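Local coordinates for xylose isomerase domain protein (Alicyclobacillus acidocaldarius subsp. acidocaldarius, PDB 3U0H), which probably acts as an isomerase, as a TIM-barrel protein of the xylose isomerase-like family whose own substrate is not established, at residues V78-R81 / E82-L85. Numbering follows the deposited sequence. Where two conformers were deposited one is given.
Sequences VFLR and ELSL
One face of the F79 ring lies under CB of L83, one helical turn further on, and CE2 of F79 comes 4.3 Å from CD2 of L83. The L83 side chain leaves with CG anti to its backbone N (chi1 -180°), which lets CD2 reach the L80 side, where the CD2 atoms of L80 and L83 stand 4.5 Å apart in a looser touch. The other flat group, the R81 guanidinium, turns back along the helix in the conformer described, which is one of two and touches a crystal neighbour: its chain runs extended and then bends at chi3 (-43°), bringing one face over V78, whose CA lies 4.0 Å from the guanidinium plane, nearer its margin than its centre. In this conformer it forms no salt bridge with E82, R81 NH1 and E82 OE2 being 5.8 Å apart; OE1 of E82 makes a salt bridge to NH2 of R89. All this belongs to helix 76-84, on the outside of the TIM barrel after strand 62-67, where the buried F79 and L83 face helix 113-131, F79 packing on R122, R123 and Q126 and L83 on V127. Along the backbone, E82 N reaches V78 O at 2.9 Å, and L83 N bonds to F79 O. The regular i to i+4 pattern slackens toward the C-terminal end: S84 N bonds to L80 O at 3.1 Å and makes a second, weak bond to R81 O, which also takes a weak one from L85 N. A water donates to L80 O at 3.0 Å and hydrogen-bonds OG of S84, bridging the exposed side of this turn, while CG of L85 rests 3.5 Å from R81 O.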
ATOM      1  N   VAL A  78     -10.834  -0.959 -22.263  1.00 21.48           N
ATOM      2  CA  VAL A  78      -9.904  -1.831 -23.002  1.00 21.69           C
ATOM      3  C   VAL A  78      -8.629  -1.992 -22.184  1.00 25.47           C
ATOM      4  O   VAL A  78      -8.094  -3.101 -22.062  1.00 29.54           O
ATOM      5  CB  VAL A  78      -9.619  -1.280 -24.424  1.00 21.60           C
ATOM      6  CG1 VAL A  78      -8.554  -2.109 -25.157  1.00 20.83           C
ATOM      7  CG2 VAL A  78     -10.927  -1.153 -25.246  1.00 17.80           C
ATOM      8  N   PHE A  79      -8.157  -0.884 -21.601  1.00 25.64           N
ATOM      9  CA  PHE A  79      -6.983  -0.918 -20.766  1.00 25.60           C
ATOM     10  C   PHE A  79      -7.184  -1.882 -19.596  1.00 24.80           C
ATOM     11  O   PHE A  79      -6.343  -2.745 -19.348  1.00 25.61           O
ATOM     12  CB  PHE A  79      -6.564   0.484 -20.233  1.00 23.89           C
ATOM     13  CG  PHE A  79      -5.549   0.408 -19.143  1.00 21.61           C
ATOM     14  CD1 PHE A  79      -4.269   0.019 -19.434  1.00 23.08           C
ATOM     15  CD2 PHE A  79      -5.903   0.610 -17.824  1.00 22.53           C
ATOM     16  CE1 PHE A  79      -3.324  -0.125 -18.445  1.00 23.97           C
ATOM     17  CE2 PHE A  79      -4.962   0.487 -16.824  1.00 24.15           C
ATOM     18  CZ  PHE A  79      -3.653   0.126 -17.147  1.00 24.45           C
ATOM     19  N   LEU A  80      -8.269  -1.726 -18.867  1.00 23.96           N
ATOM     20  CA  LEU A  80      -8.503  -2.627 -17.735  1.00 26.44           C
ATOM     21  C   LEU A  80      -8.542  -4.096 -18.144  1.00 25.52           C
ATOM     22  O   LEU A  80      -8.061  -4.986 -17.404  1.00 26.31           O
ATOM     23  CB  LEU A  80      -9.758  -2.269 -16.948  1.00 24.99           C
ATOM     24  CG  LEU A  80      -9.640  -0.937 -16.170  1.00 26.40           C
ATOM     25  CD1 LEU A  80     -10.988  -0.482 -15.559  1.00 25.88           C
ATOM     26  CD2 LEU A  80      -8.504  -0.934 -15.123  1.00 23.41           C
ATOM     27  N   ARG A  81      -9.082  -4.354 -19.304  1.00 25.24           N
ATOM     28  CA  ARG A  81      -9.211  -5.696 -19.830  0.50 26.57           C
ATOM     29  C   ARG A  81      -7.823  -6.255 -20.118  1.00 26.19           C
ATOM     30  O   ARG A  81      -7.462  -7.339 -19.722  1.00 26.88           O
ATOM     31  CB  ARG A  81     -10.076  -5.626 -21.102  0.50 28.14           C
ATOM     32  CG  ARG A  81     -10.406  -6.954 -21.787  0.50 29.55           C
ATOM     33  CD  ARG A  81     -11.324  -6.733 -22.999  0.50 29.05           C
ATOM     34  NE  ARG A  81     -12.392  -5.773 -22.694  0.50 30.50           N
ATOM     35  CZ  ARG A  81     -12.783  -4.791 -23.513  0.50 29.70           C
ATOM     36  NH1 ARG A  81     -12.211  -4.614 -24.715  0.50 27.47           N
ATOM     37  NH2 ARG A  81     -13.731  -3.971 -23.107  0.50 29.81           N
ATOM     38  N   GLU A  82      -7.028  -5.468 -20.825  1.00 25.32           N
ATOM     39  CA  GLU A  82      -5.668  -5.906 -21.154  1.00 24.40           C
ATOM     40  C   GLU A  82      -4.792  -6.034 -19.897  1.00 24.06           C
ATOM     41  O   GLU A  82      -3.878  -6.907 -19.837  1.00 21.73           O
ATOM     42  CB  GLU A  82      -5.049  -4.970 -22.182  1.00 27.60           C
ATOM     43  CG  GLU A  82      -5.803  -4.959 -23.517  1.00 26.60           C
ATOM     44  CD  GLU A  82      -5.806  -6.339 -24.140  1.00 30.87           C
ATOM     45  OE1 GLU A  82      -4.725  -6.972 -24.158  1.00 31.09           O
ATOM     46  OE2 GLU A  82      -6.898  -6.818 -24.562  1.00 32.96           O
ATOM     47  N   LEU A  83      -5.105  -5.246 -18.860  1.00 22.31           N
ATOM     48  CA  LEU A  83      -4.373  -5.347 -17.596  1.00 22.30           C
ATOM     49  C   LEU A  83      -4.693  -6.659 -16.876  1.00 21.94           C
ATOM     50  O   LEU A  83      -3.836  -7.278 -16.239  1.00 23.15           O
ATOM     51  CB  LEU A  83      -4.662  -4.143 -16.705  1.00 21.88           C
ATOM     52  CG  LEU A  83      -3.955  -4.125 -15.357  1.00 20.63           C
ATOM     53  CD1 LEU A  83      -2.470  -3.857 -15.556  1.00 20.47           C
ATOM     54  CD2 LEU A  83      -4.630  -3.069 -14.458  1.00 20.55           C
ATOM     55  N   SER A  84      -5.902  -7.136 -17.050  1.00 23.10           N
ATOM     56  CA  SER A  84      -6.292  -8.404 -16.449  1.00 24.28           C
ATOM     57  C   SER A  84      -5.649  -9.576 -17.065  1.00 22.34           C
ATOM     58  O   SER A  84      -5.519 -10.628 -16.447  1.00 21.50           O
ATOM     59  CB  SER A  84      -7.782  -8.599 -16.571  1.00 28.88           C
ATOM     60  OG  SER A  84      -8.331  -7.950 -15.442  1.00 40.92           O
ATOM     61  N   LEU A  85      -5.299  -9.417 -18.317  1.00 22.50           N
ATOM     62  CA  LEU A  85      -4.673 -10.452 -19.058  1.00 21.64           C
ATOM     63  C   LEU A  85      -3.161 -10.411 -18.870  1.00 23.30           C
ATOM     64  O   LEU A  85      -2.484 -11.344 -19.303  1.00 24.61           O
ATOM     65  CB  LEU A  85      -5.058 -10.302 -20.533  1.00 21.65           C
ATOM     66  CG  LEU A  85      -6.515 -10.489 -20.977  1.00 24.29           C
ATOM     67  CD1 LEU A  85      -6.726 -10.144 -22.475  1.00 23.14           C
ATOM     68  CD2 LEU A  85      -7.016 -11.922 -20.653  1.00 21.26           C
TER
HETATM   69  O   HOH W   1      -8.375  -4.879 -14.441  1.00 37.85           O